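Local coordinates for protein glutamate racemase (Bacillus anthracis, PDB 2DWU) that belongs to the Asp/Glu/hydantoin racemase family and holds D-glutamic acid in a pocket of its alpha/beta fold, at residues V245-E249 / I260-C264; I10-D14 / M61-L65. All blocks are in the same frame, centred on the assembly; numbering follows the deposited sequence. Where two conformers were deposited one is given.

Contact 1 (V245-E249 / I260-C264)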
ATOM      1  N   VAL B 245      24.214 -16.223 -18.926  1.00 23.39           N
ATOM      2  CA  VAL B 245      24.072 -16.526 -17.515  1.00 24.11           C
ATOM      3  C   VAL B 245      25.146 -15.803 -16.704  1.00 23.73           C
ATOM      4  O   VAL B 245      24.855 -15.239 -15.651  1.00 21.77           O
ATOM      5  CB  VAL B 245      24.161 -18.043 -17.270  1.00 25.93           C
ATOM      6  CG1 VAL B 245      24.389 -18.330 -15.784  1.00 25.05           C
ATOM      7  CG2 VAL B 245      22.883 -18.708 -17.750  1.00 26.73           C
ATOM      8  N   SER B 246      26.388 -15.804 -17.187  1.00 23.88           N
ATOM      9  CA  SER B 246      27.448 -15.123 -16.446  1.00 25.08           C
ATOM     10  C   SER B 246      27.181 -13.622 -16.382  1.00 25.21           C
ATOM     11  O   SER B 246      27.442 -12.979 -15.364  1.00 24.92           O
ATOM     12  CB  SER B 246      28.827 -15.407 -17.068  1.00 26.30           C
ATOM     13  OG  SER B 246      28.905 -14.969 -18.413  1.00 29.10           O
ATOM     14  N   SER B 247      26.630 -13.069 -17.457  1.00 24.80           N
ATOM     15  CA  SER B 247      26.309 -11.648 -17.510  1.00 25.12           C
ATOM     16  C   SER B 247      25.246 -11.293 -16.455  1.00 24.13           C
ATOM     17  O   SER B 247      25.393 -10.322 -15.701  1.00 23.86           O
ATOM     18  CB  SER B 247      25.789 -11.295 -18.902  1.00 26.12           C
ATOM     19  OG  SER B 247      25.356  -9.954 -18.957  1.00 30.47           O
ATOM     20  N   PHE B 248      24.177 -12.084 -16.416  1.00 22.19           N
ATOM     21  CA  PHE B 248      23.102 -11.865 -15.448  1.00 20.99           C
ATOM     22  C   PHE B 248      23.624 -11.969 -14.010  1.00 21.56           C
ATOM     23  O   PHE B 248      23.329 -11.121 -13.170  1.00 21.35           O
ATOM     24  CB  PHE B 248      21.993 -12.891 -15.659  1.00 17.43           C
ATOM     25  CG  PHE B 248      20.695 -12.523 -14.991  1.00 16.65           C
ATOM     26  CD1 PHE B 248      19.636 -12.031 -15.746  1.00 14.01           C
ATOM     27  CD2 PHE B 248      20.515 -12.711 -13.626  1.00 16.21           C
ATOM     28  CE1 PHE B 248      18.404 -11.733 -15.152  1.00 14.45           C
ATOM     29  CE2 PHE B 248      19.279 -12.419 -13.019  1.00 15.61           C
ATOM     30  CZ  PHE B 248      18.227 -11.932 -13.790  1.00 15.39           C
ATOM     31  N   GLU B 249      24.400 -13.015 -13.731  1.00 22.71           N
ATOM     32  CA  GLU B 249      24.957 -13.223 -12.394  1.00 25.02           C
ATOM     33  C   GLU B 249      25.806 -12.035 -11.934  1.00 25.58           C
ATOM     34  O   GLU B 249      25.764 -11.631 -10.768  1.00 24.52           O
ATOM     35  CB  GLU B 249      25.806 -14.501 -12.374  1.00 26.03           C
ATOM     36  CG  GLU B 249      24.986 -15.792 -12.453  1.00 28.91           C
ATOM     37  CD  GLU B 249      25.846 -17.046 -12.587  1.00 30.92           C
ATOM     38  OE1 GLU B 249      25.372 -18.135 -12.195  1.00 32.71           O
ATOM     39  OE2 GLU B 249      26.986 -16.955 -13.099  1.00 31.85           O
ATOM     40  N   ILE B 260      23.268 -14.998  -6.624  1.00 20.60           N
ATOM     41  CA  ILE B 260      22.005 -15.718  -6.719  1.00 20.07           C
ATOM     42  C   ILE B 260      22.098 -16.924  -7.653  1.00 20.63           C
ATOM     43  O   ILE B 260      23.073 -17.078  -8.392  1.00 21.27           O
ATOM     44  CB  ILE B 260      20.881 -14.788  -7.253  1.00 18.99           C
ATOM     45  CG1 ILE B 260      21.346 -14.106  -8.543  1.00 17.84           C
ATOM     46  CG2 ILE B 260      20.509 -13.750  -6.220  1.00 18.40           C
ATOM     47  CD1 ILE B 260      20.245 -13.309  -9.232  1.00 19.17           C
ATOM     48  N   SER B 261      21.078 -17.778  -7.609  0.50 20.73           N
ATOM     49  CA  SER B 261      21.027 -18.957  -8.467  0.50 19.93           C
ATOM     50  C   SER B 261      20.488 -18.550  -9.833  0.50 19.31           C
ATOM     51  O   SER B 261      19.334 -18.129  -9.945  0.50 19.19           O
ATOM     52  CB  SER B 261      20.108 -20.024  -7.861  0.50 20.43           C
ATOM     53  OG  SER B 261      19.831 -21.044  -8.807  0.50 20.16           O
ATOM     54  N   VAL B 262      21.315 -18.678 -10.868  1.00 19.79           N
ATOM     55  CA  VAL B 262      20.887 -18.321 -12.223  1.00 18.62           C
ATOM     56  C   VAL B 262      21.076 -19.450 -13.232  1.00 19.75           C
ATOM     57  O   VAL B 262      22.144 -20.077 -13.287  1.00 21.32           O
ATOM     58  CB  VAL B 262      21.639 -17.089 -12.775  1.00 20.65           C
ATOM     59  CG1 VAL B 262      20.997 -16.665 -14.099  1.00 18.74           C
ATOM     60  CG2 VAL B 262      21.583 -15.936 -11.781  1.00 18.64           C
ATOM     61  N   ASP B 263      20.039 -19.711 -14.014  1.00 19.16           N
ATOM     62  CA  ASP B 263      20.087 -20.752 -15.040  1.00 18.75           C
ATOM     63  C   ASP B 263      19.605 -20.207 -16.381  1.00 19.84           C
ATOM     64  O   ASP B 263      18.855 -19.225 -16.430  1.00 15.99           O
ATOM     65  CB  ASP B 263      19.233 -21.955 -14.634  1.00 20.43           C
ATOM     66  CG  ASP B 263      19.912 -22.818 -13.583  1.00 22.04           C
ATOM     67  OD1 ASP B 263      19.507 -22.773 -12.417  1.00 24.07           O
ATOM     68  OD2 ASP B 263      20.873 -23.541 -13.940  1.00 26.14           O
ATOM     69  N   CYS B 264      20.038 -20.856 -17.460  1.00 20.75           N
ATOM     70  CA  CYS B 264      19.670 -20.452 -18.819  1.00 23.46           C
ATOM     71  C   CYS B 264      18.357 -21.098 -19.238  1.00 23.59           C
ATOM     72  O   CYS B 264      17.991 -22.180 -18.762  1.00 25.61           O
ATOM     73  CB  CYS B 264      20.771 -20.854 -19.804  1.00 27.24           C
ATOM     74  SG  CYS B 264      21.057 -22.639 -19.848  1.00 36.33           S
TER
HETATM   75  O   HOH W   1      24.934 -13.971  -8.834  1.00 27.33           O
HETATM   76  O   HOH W   2      24.139 -18.828 -10.110  1.00 31.98           O
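Val262 packs against Val245, Phe248 and Glu249. This is the second half of a beta-alpha-beta unit made of strand 238-241, helix 245-256 and strand 262-264. The helix runs nearly antiparallel to the closing strand, at 154° between their axes. Val262 points at the helix and buries the most surface. Its CG1, anti to the backbone N (chi1 -172°), lies 4.1 Å from CG1 of Val245. CG2 sits 3.5 Å from Glu249 CG. Both methyls touch CD2 of Phe248, CG2 slightly nearer. The two valines pass side by side, pointing opposite ways. The other methyl of Val245, CG2, turns to the end of the strand and meets CB of Cys264 at 3.6 Å. Phe248 is the buried member. Ile260 CD1 approaches its ring at the edge, 4.0 Å from CE2, and the two side chains lie roughly perpendicular. Phe248 also touches Thr241 of strand 238-241 and the loop residues Val17 and Asn41. Asp263 points away from the helix and forms a salt bridge with Arg238 on the neighbouring strand. The side chain of Cys264 lies about 6 Å from the potassium ion, whose site includes Val265 and Asp266. Glu249 lays its aliphatic part along Val262. Its main-chain O is bridged by one water to Ile260 N, in the loop before the strand. The carboxylate uses a second water, but the link to OE1 is unusually short and its detail doubtful. That water also donates to Ile260 O and accepts from Val262 N at 2.9 Å.

Contact 2 (I10-D14 / M61-L65)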
ATOM      1  N   ILE B  10       5.888 -17.586  -6.311  1.00  8.86           N
ATOM      2  CA  ILE B  10       5.472 -16.352  -6.971  1.00  7.77           C
ATOM      3  C   ILE B  10       6.264 -16.306  -8.283  1.00  7.36           C
ATOM      4  O   ILE B  10       7.495 -16.248  -8.254  1.00  9.39           O
ATOM      5  CB  ILE B  10       5.882 -15.097  -6.154  1.00  7.59           C
ATOM      6  CG1 ILE B  10       5.313 -15.158  -4.726  1.00 10.22           C
ATOM      7  CG2 ILE B  10       5.451 -13.855  -6.892  1.00  8.63           C
ATOM      8  CD1 ILE B  10       3.833 -15.204  -4.666  1.00 13.72           C
ATOM      9  N   GLY B  11       5.571 -16.323  -9.421  1.00  7.76           N
ATOM     10  CA  GLY B  11       6.279 -16.215 -10.695  1.00  7.32           C
ATOM     11  C   GLY B  11       6.539 -14.734 -10.942  1.00  9.09           C
ATOM     12  O   GLY B  11       5.665 -13.920 -10.658  1.00  9.90           O
ATOM     13  N   VAL B  12       7.735 -14.384 -11.411  1.00  8.09           N
ATOM     14  CA  VAL B  12       8.061 -12.972 -11.709  1.00  8.12           C
ATOM     15  C   VAL B  12       8.658 -12.934 -13.111  1.00  7.90           C
ATOM     16  O   VAL B  12       9.599 -13.686 -13.404  1.00  9.90           O
ATOM     17  CB  VAL B  12       9.097 -12.392 -10.696  1.00  6.83           C
ATOM     18  CG1 VAL B  12       9.375 -10.911 -11.017  1.00  9.94           C
ATOM     19  CG2 VAL B  12       8.577 -12.519  -9.258  1.00  7.74           C
ATOM     20  N   LEU B  13       8.110 -12.097 -13.994  1.00  7.88           N
ATOM     21  CA  LEU B  13       8.685 -12.007 -15.335  1.00  8.22           C
ATOM     22  C   LEU B  13       9.087 -10.564 -15.644  1.00  8.49           C
ATOM     23  O   LEU B  13       8.491  -9.596 -15.140  1.00  7.85           O
ATOM     24  CB  LEU B  13       7.728 -12.581 -16.400  1.00  9.91           C
ATOM     25  CG  LEU B  13       6.358 -11.943 -16.631  1.00 10.35           C
ATOM     26  CD1 LEU B  13       6.493 -10.633 -17.470  1.00 12.06           C
ATOM     27  CD2 LEU B  13       5.474 -12.944 -17.410  1.00 11.99           C
ATOM     28  N   ASP B  14      10.129 -10.440 -16.452  1.00  8.88           N
ATOM     29  CA  ASP B  14      10.662  -9.135 -16.807  1.00  8.73           C
ATOM     30  C   ASP B  14      11.375  -9.268 -18.136  1.00 10.16           C
ATOM     31  O   ASP B  14      11.642 -10.370 -18.591  1.00 10.53           O
ATOM     32  CB  ASP B  14      11.661  -8.688 -15.729  1.00  8.17           C
ATOM     33  CG  ASP B  14      12.255  -7.317 -16.040  1.00 11.06           C
ATOM     34  OD1 ASP B  14      11.465  -6.370 -16.259  1.00 11.21           O
ATOM     35  OD2 ASP B  14      13.494  -7.173 -16.093  1.00 11.75           O
ATOM     36  N   MET B  61       7.064 -16.237 -21.852  1.00 11.93           N
ATOM     37  CA  MET B  61       7.617 -16.353 -20.504  1.00 10.37           C
ATOM     38  C   MET B  61       6.594 -16.982 -19.563  1.00 11.87           C
ATOM     39  O   MET B  61       6.962 -17.724 -18.655  1.00 12.97           O
ATOM     40  CB  MET B  61       8.056 -14.980 -19.945  1.00 10.69           C
ATOM     41  CG  MET B  61       9.355 -14.479 -20.548  1.00 10.09           C
ATOM     42  SD  MET B  61      10.018 -13.024 -19.750  1.00 11.07           S
ATOM     43  CE  MET B  61       9.012 -11.698 -20.494  1.00 13.21           C
ATOM     44  N   VAL B  62       5.316 -16.677 -19.762  1.00 12.46           N
ATOM     45  CA  VAL B  62       4.283 -17.261 -18.900  1.00 13.05           C
ATOM     46  C   VAL B  62       4.252 -18.782 -19.103  1.00 15.79           C
ATOM     47  O   VAL B  62       4.078 -19.532 -18.144  1.00 15.97           O
ATOM     48  CB  VAL B  62       2.886 -16.666 -19.190  1.00 13.34           C
ATOM     49  CG1 VAL B  62       1.791 -17.466 -18.452  1.00 15.39           C
ATOM     50  CG2 VAL B  62       2.852 -15.209 -18.735  1.00 13.75           C
ATOM     51  N   GLU B  63       4.438 -19.231 -20.343  1.00 16.18           N
ATOM     52  CA  GLU B  63       4.443 -20.665 -20.626  1.00 17.14           C
ATOM     53  C   GLU B  63       5.578 -21.333 -19.878  1.00 16.17           C
ATOM     54  O   GLU B  63       5.431 -22.459 -19.393  1.00 16.36           O
ATOM     55  CB  GLU B  63       4.583 -20.936 -22.132  1.00 19.42           C
ATOM     56  CG  GLU B  63       3.280 -20.754 -22.886  1.00 25.44           C
ATOM     57  CD  GLU B  63       2.136 -21.549 -22.264  1.00 29.29           C
ATOM     58  OE1 GLU B  63       2.235 -22.797 -22.224  1.00 32.60           O
ATOM     59  OE2 GLU B  63       1.146 -20.929 -21.808  1.00 31.35           O
ATOM     60  N   PHE B  64       6.716 -20.645 -19.781  1.00 12.92           N
ATOM     61  CA  PHE B  64       7.845 -21.173 -19.048  1.00 14.30           C
ATOM     62  C   PHE B  64       7.507 -21.261 -17.562  1.00 13.51           C
ATOM     63  O   PHE B  64       7.765 -22.281 -16.909  1.00 13.89           O
ATOM     64  CB  PHE B  64       9.076 -20.274 -19.220  1.00 13.20           C
ATOM     65  CG  PHE B  64      10.202 -20.618 -18.281  1.00 15.62           C
ATOM     66  CD1 PHE B  64      10.983 -21.747 -18.489  1.00 15.68           C
ATOM     67  CD2 PHE B  64      10.437 -19.843 -17.146  1.00 14.84           C
ATOM     68  CE1 PHE B  64      11.985 -22.104 -17.579  1.00 17.20           C
ATOM     69  CE2 PHE B  64      11.431 -20.189 -16.234  1.00 16.23           C
ATOM     70  CZ  PHE B  64      12.209 -21.327 -16.451  1.00 17.06           C
ATOM     71  N   LEU B  65       6.944 -20.189 -17.011  1.00 14.38           N
ATOM     72  CA  LEU B  65       6.623 -20.166 -15.586  1.00 15.33           C
ATOM     73  C   LEU B  65       5.546 -21.170 -15.184  1.00 16.39           C
ATOM     74  O   LEU B  65       5.512 -21.622 -14.038  1.00 15.71           O
ATOM     75  CB  LEU B  65       6.206 -18.743 -15.167  1.00 14.18           C
ATOM     76  CG  LEU B  65       7.347 -17.719 -15.202  1.00 13.63           C
ATOM     77  CD1 LEU B  65       6.789 -16.307 -14.893  1.00 12.06           C
ATOM     78  CD2 LEU B  65       8.438 -18.091 -14.187  1.00 13.64           C
TER
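Leu13 points from its strand at helix 51-65 and meets three of its side chains: Met61, Val62 and Leu65. The contact is a buried helix-on-sheet layer of the alpha/beta fold. Strand and helix run nearly antiparallel, with 155° between their axes. With chi1 at 62°, CG of Leu13 is flanked by both the backbone N and C, and its methyls part toward Val62 and Met61. CD2 touches CG2 of Val62 at 3.7 Å. CD1 faces the CE methyl of Met61 at 4.1 Å. The Leu13 side chain crosses those of Met61 and Val62 at a slant. Met61 reaches across to the end of the strand, where SD lies 3.3 Å from the carbonyl O of Asp14. The bend at chi3 (-80°) turns CE back, so that it too lies close to this oxygen, at 3.5 Å. Leu65 works one helical turn further on. Its CD1 rests over the backbone, 4.2 Å from CA of Gly11, and also touches CB of Leu13. Asp14 starts away from the helix, and its carboxylate lies in the ligand pocket. Its OD2 accepts hydrogen bonds from the backbone N atoms of Gly16 and Gly19, and its OD1 makes a weak one to N of D-glutamic acid. Strand 9-14 lies between strands 35-39 and 70-75. Helix 51-65 belongs to the crossover that joins those two, so it passes over strand 9-14. Leu65 also touches Ile38 and Leu73 on the flanking strands, and Ile10 reaches helix 211-226.

In the fold
Both contacts pack a helix on the same six-stranded parallel sheet. Along the chain contact 2 comes first, then contact 1. Their centres are 16 Å apart, and their nearest atoms are about 6 Å apart without touching. Contact 2 lies on strand 9-14, inside the sheet. Contact 1 lies at strand 262-264, an outer strand. Strands 35-39 and 238-241 come between them. The two helices cover opposite faces: Phe64 of helix 51-65 meets Phe240, while Phe248 of helix 245-256 meets Thr241, the next residue. Contact 2 links the sheet interior to the D-glutamic acid pocket through Asp14; contact 1 packs the last beta-alpha-beta unit on the sheet edge, near the potassium site.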